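Protein mini spindles (Drosophila melanogaster, PDB 5VJC) probably binds tubulin through its TOG domains, promoting microtubule dynamics and formation of the mitotic spindle. Local coordinates at residues Leu112-Ile123 against Gly155-Val166. Sequence-based numbering, arbitrary orientation.
Sequences LEYLVQVFQVLI and GVRRVLRQVILV
Phe119 lays one face of its ring under Val163, whose CG2 stands 4.0 Å from the ring centroid in a CH-pi contact. Val166 CG2 meets the ring at its edge, 3.8 Å from Phe119 CD1. Phe119 is thus a knob in a hole formed by Val159, Gln162, Val163 and Val166. Val159 is a knob in the other direction, and its CG2 lies 3.7 Å from Leu115 CB.

Gln162 reaches across between Val116 and Phe119. With CG anti to the carbonyl carbon (chi1 -66°) and the rest of the chain extended, its amide reaches the backbone of Val116. Gln162 NE2 donates to Val116 O at 3.1 Å, nearly straight (166°) and on a lone pair. That carbonyl also accepts the helical bond from Gln120 N. Water 1 takes a second bond from NE2 and links it to Gln120 OE1 and Arg158 NH1; Gln120 NE2 bonds Asp124. Gln162 OE1 is buried without a polar partner, 3.6 Å from Phe119 CB. A leucine here would probably leave Val116 O without its inter-helix donor and water 1 without one of its ties.

Val116 CG1 lies over one face of the Arg158 guanidinium. The two nearly parallel segments (17°) belong to helices 105-124 and 150-166 of the HEAT-repeat TOG domain. Helix 131-142 packs against both, through Leu141 on Leu112 and Val159.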
ATOM      1  N   LEU A 112      -9.046  -6.573   2.920  1.00 23.77           N
ATOM      2  CA  LEU A 112      -8.807  -6.031   1.580  1.00 26.35           C
ATOM      3  C   LEU A 112     -10.108  -5.832   0.801  1.00 22.34           C
ATOM      4  O   LEU A 112     -10.256  -4.831   0.151  1.00 22.67           O
ATOM      5  CB  LEU A 112      -7.833  -6.927   0.803  1.00 25.36           C
ATOM      6  CG  LEU A 112      -6.402  -6.802   1.341  1.00 26.86           C
ATOM      7  CD1 LEU A 112      -5.512  -7.977   0.897  1.00 24.23           C
ATOM      8  CD2 LEU A 112      -5.794  -5.463   0.935  1.00 25.21           C
ATOM      9  N   GLU A 113     -11.049  -6.774   0.874  1.00 26.60           N
ATOM     10  CA  GLU A 113     -12.363  -6.576   0.244  1.00 29.58           C
ATOM     11  C   GLU A 113     -13.072  -5.328   0.756  1.00 28.31           C
ATOM     12  O   GLU A 113     -13.654  -4.584  -0.012  1.00 27.69           O
ATOM     13  CB  GLU A 113     -13.305  -7.751   0.506  1.00 35.42           C
ATOM     14  CG  GLU A 113     -13.276  -8.890  -0.469  1.00 46.87           C
ATOM     15  CD  GLU A 113     -14.310  -9.952  -0.092  1.00 50.63           C
ATOM     16  OE1 GLU A 113     -15.343  -9.583   0.521  1.00 51.39           O
ATOM     17  OE2 GLU A 113     -14.084 -11.143  -0.397  1.00 54.67           O
ATOM     18  N   TYR A 114     -13.079  -5.156   2.075  1.00 25.41           N
ATOM     19  CA  TYR A 114     -13.644  -3.951   2.692  1.00 25.08           C
ATOM     20  C   TYR A 114     -12.985  -2.705   2.138  1.00 20.50           C
ATOM     21  O   TYR A 114     -13.650  -1.757   1.725  1.00 23.79           O
ATOM     22  CB  TYR A 114     -13.481  -4.002   4.214  1.00 24.99           C
ATOM     23  CG  TYR A 114     -13.848  -2.698   4.935  1.00 27.98           C
ATOM     24  CD1 TYR A 114     -15.112  -2.130   4.796  1.00 27.68           C
ATOM     25  CD2 TYR A 114     -12.930  -2.054   5.761  1.00 25.73           C
ATOM     26  CE1 TYR A 114     -15.448  -0.953   5.459  1.00 24.43           C
ATOM     27  CE2 TYR A 114     -13.266  -0.878   6.433  1.00 23.11           C
ATOM     28  CZ  TYR A 114     -14.518  -0.336   6.279  1.00 25.86           C
ATOM     29  OH  TYR A 114     -14.831   0.845   6.938  1.00 26.13           O
ATOM     30  N   LEU A 115     -11.662  -2.718   2.108  1.00 23.30           N
ATOM     31  CA  LEU A 115     -10.903  -1.578   1.601  1.00 22.44           C
ATOM     32  C   LEU A 115     -11.286  -1.204   0.178  1.00 27.25           C
ATOM     33  O   LEU A 115     -11.306  -0.016  -0.164  1.00 25.17           O
ATOM     34  CB  LEU A 115      -9.400  -1.871   1.669  1.00 21.99           C
ATOM     35  CG  LEU A 115      -8.822  -1.640   3.063  1.00 23.18           C
ATOM     36  CD1 LEU A 115      -7.492  -2.346   3.173  1.00 20.97           C
ATOM     37  CD2 LEU A 115      -8.665  -0.126   3.322  1.00 18.85           C
ATOM     38  N   VAL A 116     -11.560  -2.215  -0.654  1.00 26.32           N
ATOM     39  CA  VAL A 116     -12.042  -1.946  -1.998  1.00 28.02           C
ATOM     40  C   VAL A 116     -13.355  -1.169  -1.928  1.00 27.43           C
ATOM     41  O   VAL A 116     -13.517  -0.208  -2.668  1.00 29.02           O
ATOM     42  CB  VAL A 116     -12.216  -3.244  -2.828  1.00 32.65           C
ATOM     43  CG1 VAL A 116     -12.928  -2.956  -4.150  1.00 30.03           C
ATOM     44  CG2 VAL A 116     -10.851  -3.871  -3.095  1.00 28.70           C
ATOM     45  N   GLN A 117     -14.279  -1.568  -1.047  1.00 28.23           N
ATOM     46  CA  GLN A 117     -15.553  -0.833  -0.893  1.00 33.91           C
ATOM     47  C   GLN A 117     -15.302   0.598  -0.393  1.00 29.77           C
ATOM     48  O   GLN A 117     -15.937   1.554  -0.848  1.00 31.38           O
ATOM     49  CB  GLN A 117     -16.512  -1.524   0.089  1.00 31.16           C
ATOM     50  CG  GLN A 117     -16.812  -3.022  -0.073  1.00 34.40           C
ATOM     51  CD  GLN A 117     -17.527  -3.552   1.177  1.00 45.46           C
ATOM     52  OE1 GLN A 117     -17.004  -4.409   1.914  1.00 44.42           O
ATOM     53  NE2 GLN A 117     -18.715  -2.994   1.455  1.00 50.47           N
ATOM     54  N   VAL A 118     -14.380   0.737   0.551  1.00 24.18           N
ATOM     55  CA  VAL A 118     -14.017   2.058   1.082  1.00 22.38           C
ATOM     56  C   VAL A 118     -13.462   2.983   0.005  1.00 27.00           C
ATOM     57  O   VAL A 118     -13.904   4.123  -0.123  1.00 23.12           O
ATOM     58  CB  VAL A 118     -12.970   1.942   2.209  1.00 22.12           C
ATOM     59  CG1 VAL A 118     -12.349   3.308   2.530  1.00 20.84           C
ATOM     60  CG2 VAL A 118     -13.608   1.339   3.456  1.00 21.79           C
ATOM     61  N   PHE A 119     -12.494   2.503  -0.774  1.00 24.61           N
ATOM     62  CA  PHE A 119     -11.859   3.402  -1.735  1.00 24.29           C
ATOM     63  C   PHE A 119     -12.788   3.740  -2.893  1.00 24.17           C
ATOM     64  O   PHE A 119     -12.708   4.841  -3.431  1.00 24.92           O
ATOM     65  CB  PHE A 119     -10.517   2.824  -2.212  1.00 21.08           C
ATOM     66  CG  PHE A 119      -9.402   3.156  -1.273  1.00 23.90           C
ATOM     67  CD1 PHE A 119      -8.675   4.322  -1.428  1.00 24.02           C
ATOM     68  CD2 PHE A 119      -9.155   2.357  -0.168  1.00 24.52           C
ATOM     69  CE1 PHE A 119      -7.685   4.675  -0.524  1.00 20.89           C
ATOM     70  CE2 PHE A 119      -8.154   2.695   0.747  1.00 24.98           C
ATOM     71  CZ  PHE A 119      -7.422   3.857   0.566  1.00 21.72           C
ATOM     72  N   GLN A 120     -13.712   2.835  -3.222  1.00 29.40           N
ATOM     73  CA  GLN A 120     -14.779   3.171  -4.161  1.00 29.00           C
ATOM     74  C   GLN A 120     -15.633   4.346  -3.656  1.00 28.61           C
ATOM     75  O   GLN A 120     -15.937   5.277  -4.416  1.00 31.42           O
ATOM     76  CB  GLN A 120     -15.682   1.966  -4.441  1.00 29.44           C
ATOM     77  CG  GLN A 120     -16.583   2.224  -5.661  1.00 34.72           C
ATOM     78  CD  GLN A 120     -15.767   2.647  -6.883  1.00 36.94           C
ATOM     79  OE1 GLN A 120     -14.864   1.924  -7.317  1.00 37.93           O
ATOM     80  NE2 GLN A 120     -16.065   3.830  -7.429  1.00 34.44           N
ATOM     81  N   VAL A 121     -16.007   4.319  -2.383  1.00 27.27           N
ATOM     82  CA  VAL A 121     -16.706   5.465  -1.774  1.00 28.41           C
ATOM     83  C   VAL A 121     -15.873   6.745  -1.882  1.00 25.16           C
ATOM     84  O   VAL A 121     -16.388   7.803  -2.276  1.00 30.34           O
ATOM     85  CB  VAL A 121     -17.062   5.191  -0.297  1.00 30.99           C
ATOM     86  CG1 VAL A 121     -17.525   6.475   0.416  1.00 30.62           C
ATOM     87  CG2 VAL A 121     -18.152   4.140  -0.229  1.00 34.43           C
ATOM     88  N   LEU A 122     -14.580   6.658  -1.588  1.00 23.39           N
ATOM     89  CA  LEU A 122     -13.718   7.845  -1.679  1.00 26.49           C
ATOM     90  C   LEU A 122     -13.654   8.387  -3.115  1.00 27.99           C
ATOM     91  O   LEU A 122     -13.681   9.606  -3.347  1.00 27.18           O
ATOM     92  CB  LEU A 122     -12.310   7.523  -1.181  1.00 20.73           C
ATOM     93  CG  LEU A 122     -12.222   6.947   0.237  1.00 23.84           C
ATOM     94  CD1 LEU A 122     -10.758   6.767   0.661  1.00 21.76           C
ATOM     95  CD2 LEU A 122     -12.987   7.818   1.233  1.00 23.46           C
ATOM     96  N   ILE A 123     -13.565   7.478  -4.079  1.00 27.21           N
ATOM     97  CA  ILE A 123     -13.548   7.875  -5.488  1.00 28.95           C
ATOM     98  C   ILE A 123     -14.875   8.527  -5.888  1.00 26.48           C
ATOM     99  O   ILE A 123     -14.887   9.587  -6.515  1.00 32.40           O
ATOM    100  CB  ILE A 123     -13.248   6.677  -6.389  1.00 31.57           C
ATOM    101  CG1 ILE A 123     -11.823   6.172  -6.094  1.00 26.85           C
ATOM    102  CG2 ILE A 123     -13.451   7.056  -7.876  1.00 31.72           C
ATOM    103  CD1 ILE A 123     -11.516   4.794  -6.640  1.00 24.48           C
ATOM    104  N   GLY A 155      -5.740  -8.759  -3.823  1.00 22.82           N
ATOM    105  CA  GLY A 155      -6.508  -7.781  -3.064  1.00 24.37           C
ATOM    106  C   GLY A 155      -5.675  -6.528  -2.870  1.00 20.61           C
ATOM    107  O   GLY A 155      -6.159  -5.416  -3.051  1.00 22.02           O
ATOM    108  N   VAL A 156      -4.420  -6.721  -2.484  1.00 21.19           N
ATOM    109  CA  VAL A 156      -3.466  -5.620  -2.336  1.00 22.32           C
ATOM    110  C   VAL A 156      -3.349  -4.811  -3.621  1.00 22.54           C
ATOM    111  O   VAL A 156      -3.429  -3.583  -3.604  1.00 18.50           O
ATOM    112  CB  VAL A 156      -2.085  -6.148  -1.926  1.00 24.54           C
ATOM    113  CG1 VAL A 156      -1.027  -5.045  -1.946  1.00 22.21           C
ATOM    114  CG2 VAL A 156      -2.171  -6.834  -0.547  1.00 21.06           C
ATOM    115  N   ARG A 157      -3.173  -5.501  -4.746  1.00 21.56           N
ATOM    116  CA  ARG A 157      -3.069  -4.832  -6.028  1.00 23.34           C
ATOM    117  C   ARG A 157      -4.343  -4.026  -6.347  1.00 21.38           C
ATOM    118  O   ARG A 157      -4.275  -2.897  -6.838  1.00 21.92           O
ATOM    119  CB  ARG A 157      -2.777  -5.882  -7.127  1.00 29.16           C
ATOM    120  CG  ARG A 157      -2.322  -5.353  -8.499  1.00 30.49           C
ATOM    121  CD  ARG A 157      -1.152  -6.234  -9.068  1.00 31.10           C
ATOM    122  NE  ARG A 157      -1.390  -7.644  -8.799  1.00 39.65           N
ATOM    123  CZ  ARG A 157      -0.449  -8.512  -8.441  1.00 39.29           C
ATOM    124  NH1 ARG A 157       0.812  -8.116  -8.343  1.00 36.16           N
ATOM    125  NH2 ARG A 157      -0.779  -9.777  -8.198  1.00 43.02           N
ATOM    126  N   ARG A 158      -5.509  -4.598  -6.069  1.00 25.52           N
ATOM    127  CA  ARG A 158      -6.780  -3.937  -6.385  1.00 22.41           C
ATOM    128  C   ARG A 158      -6.938  -2.637  -5.574  1.00 22.67           C
ATOM    129  O   ARG A 158      -7.290  -1.569  -6.114  1.00 22.50           O
ATOM    130  CB  ARG A 158      -7.944  -4.898  -6.116  1.00 26.71           C
ATOM    131  CG  ARG A 158      -9.330  -4.304  -6.273  1.00 33.92           C
ATOM    132  CD  ARG A 158      -9.850  -4.317  -7.704  1.00 40.29           C
ATOM    133  NE  ARG A 158     -11.284  -4.022  -7.769  1.00 42.99           N
ATOM    134  CZ  ARG A 158     -11.801  -2.794  -7.866  1.00 44.93           C
ATOM    135  NH1 ARG A 158     -11.010  -1.727  -7.922  1.00 40.89           N
ATOM    136  NH2 ARG A 158     -13.120  -2.626  -7.915  1.00 46.24           N
ATOM    137  N   VAL A 159      -6.656  -2.734  -4.280  1.00 22.89           N
ATOM    138  CA  VAL A 159      -6.668  -1.564  -3.392  1.00 19.77           C
ATOM    139  C   VAL A 159      -5.602  -0.564  -3.819  1.00 17.62           C
ATOM    140  O   VAL A 159      -5.869   0.617  -3.920  1.00 19.58           O
ATOM    141  CB  VAL A 159      -6.434  -1.991  -1.909  1.00 17.99           C
ATOM    142  CG1 VAL A 159      -6.271  -0.748  -0.971  1.00 17.04           C
ATOM    143  CG2 VAL A 159      -7.562  -2.903  -1.432  1.00 22.11           C
ATOM    144  N   LEU A 160      -4.381  -1.033  -4.065  1.00 17.39           N
ATOM    145  CA  LEU A 160      -3.318  -0.109  -4.450  1.00 21.25           C
ATOM    146  C   LEU A 160      -3.709   0.679  -5.713  1.00 23.67           C
ATOM    147  O   LEU A 160      -3.437   1.889  -5.843  1.00 20.36           O
ATOM    148  CB  LEU A 160      -2.003  -0.854  -4.679  1.00 21.45           C
ATOM    149  CG  LEU A 160      -0.765   0.038  -4.857  1.00 28.25           C
ATOM    150  CD1 LEU A 160      -0.300   0.656  -3.528  1.00 21.13           C
ATOM    151  CD2 LEU A 160       0.376  -0.720  -5.503  1.00 21.94           C
ATOM    152  N   ARG A 161      -4.418   0.017  -6.619  1.00 21.04           N
ATOM    153  CA  ARG A 161      -4.754   0.682  -7.877  1.00 22.59           C
ATOM    154  C   ARG A 161      -5.973   1.580  -7.755  1.00 23.22           C
ATOM    155  O   ARG A 161      -6.277   2.340  -8.673  1.00 24.06           O
ATOM    156  CB  ARG A 161      -4.933  -0.357  -8.970  1.00 24.61           C
ATOM    157  CG  ARG A 161      -3.576  -0.946  -9.349  1.00 25.55           C
ATOM    158  CD  ARG A 161      -3.689  -2.088 -10.347  1.00 26.41           C
ATOM    159  NE  ARG A 161      -2.390  -2.720 -10.535  1.00 28.21           N
ATOM    160  CZ  ARG A 161      -2.134  -3.645 -11.456  1.00 31.91           C
ATOM    161  NH1 ARG A 161      -3.087  -4.021 -12.304  1.00 25.87           N
ATOM    162  NH2 ARG A 161      -0.911  -4.164 -11.548  1.00 30.52           N
ATOM    163  N   GLN A 162      -6.625   1.528  -6.597  1.00 21.09           N
ATOM    164  CA  GLN A 162      -7.582   2.549  -6.208  1.00 24.06           C
ATOM    165  C   GLN A 162      -6.903   3.718  -5.490  1.00 21.83           C
ATOM    166  O   GLN A 162      -7.280   4.854  -5.691  1.00 19.86           O
ATOM    167  CB  GLN A 162      -8.647   1.968  -5.291  1.00 24.55           C
ATOM    168  CG  GLN A 162      -9.548   0.951  -5.951  1.00 30.06           C
ATOM    169  CD  GLN A 162     -10.479   0.367  -4.940  1.00 25.25           C
ATOM    170  OE1 GLN A 162     -10.033  -0.248  -3.951  1.00 26.12           O
ATOM    171  NE2 GLN A 162     -11.778   0.606  -5.125  1.00 25.08           N
ATOM    172  N   VAL A 163      -5.929   3.417  -4.630  1.00 23.98           N
ATOM    173  CA  VAL A 163      -5.231   4.462  -3.887  1.00 22.34           C
ATOM    174  C   VAL A 163      -4.636   5.515  -4.818  1.00 24.26           C
ATOM    175  O   VAL A 163      -4.723   6.722  -4.541  1.00 22.18           O
ATOM    176  CB  VAL A 163      -4.120   3.870  -3.005  1.00 21.58           C
ATOM    177  CG1 VAL A 163      -3.301   4.980  -2.362  1.00 21.97           C
ATOM    178  CG2 VAL A 163      -4.734   2.973  -1.916  1.00 20.97           C
ATOM    179  N   ILE A 164      -4.049   5.078  -5.936  1.00 20.82           N
ATOM    180  CA  ILE A 164      -3.392   6.015  -6.833  1.00 25.54           C
ATOM    181  C   ILE A 164      -4.383   6.975  -7.482  1.00 23.30           C
ATOM    182  O   ILE A 164      -3.974   7.971  -8.035  1.00 22.70           O
ATOM    183  CB  ILE A 164      -2.609   5.314  -7.969  1.00 23.43           C
ATOM    184  CG1 ILE A 164      -3.563   4.479  -8.829  1.00 25.52           C
ATOM    185  CG2 ILE A 164      -1.503   4.467  -7.398  1.00 34.40           C
ATOM    186  CD1 ILE A 164      -2.857   3.472  -9.725  1.00 30.58           C
ATOM    187  N   LEU A 165      -5.678   6.680  -7.403  1.00 22.19           N
ATOM    188  CA  LEU A 165      -6.679   7.598  -7.938  1.00 19.99           C
ATOM    189  C   LEU A 165      -7.003   8.711  -6.940  1.00 26.38           C
ATOM    190  O   LEU A 165      -7.557   9.735  -7.324  1.00 27.63           O
ATOM    191  CB  LEU A 165      -7.952   6.836  -8.311  1.00 21.49           C
ATOM    192  CG  LEU A 165      -7.694   5.682  -9.299  1.00 31.09           C
ATOM    193  CD1 LEU A 165      -8.957   4.868  -9.579  1.00 28.84           C
ATOM    194  CD2 LEU A 165      -7.098   6.230 -10.589  1.00 28.34           C
ATOM    195  N   VAL A 166      -6.653   8.518  -5.668  1.00 20.84           N
ATOM    196  CA  VAL A 166      -6.996   9.504  -4.640  1.00 20.03           C
ATOM    197  C   VAL A 166      -5.792   9.965  -3.813  1.00 24.01           C
ATOM    198  O   VAL A 166      -5.959  10.608  -2.779  1.00 23.10           O
ATOM    199  CB  VAL A 166      -8.067   8.973  -3.659  1.00 22.19           C
ATOM    200  CG1 VAL A 166      -9.423   8.809  -4.354  1.00 21.73           C
ATOM    201  CG2 VAL A 166      -7.599   7.654  -2.964  1.00 20.42           C
TER
HETATM  202  O   HOH W   1     -12.384   1.223  -7.889  1.00 38.58           O
HETATM  203  O   HOH W   2     -15.428  -0.842  -6.883  1.00 42.90           O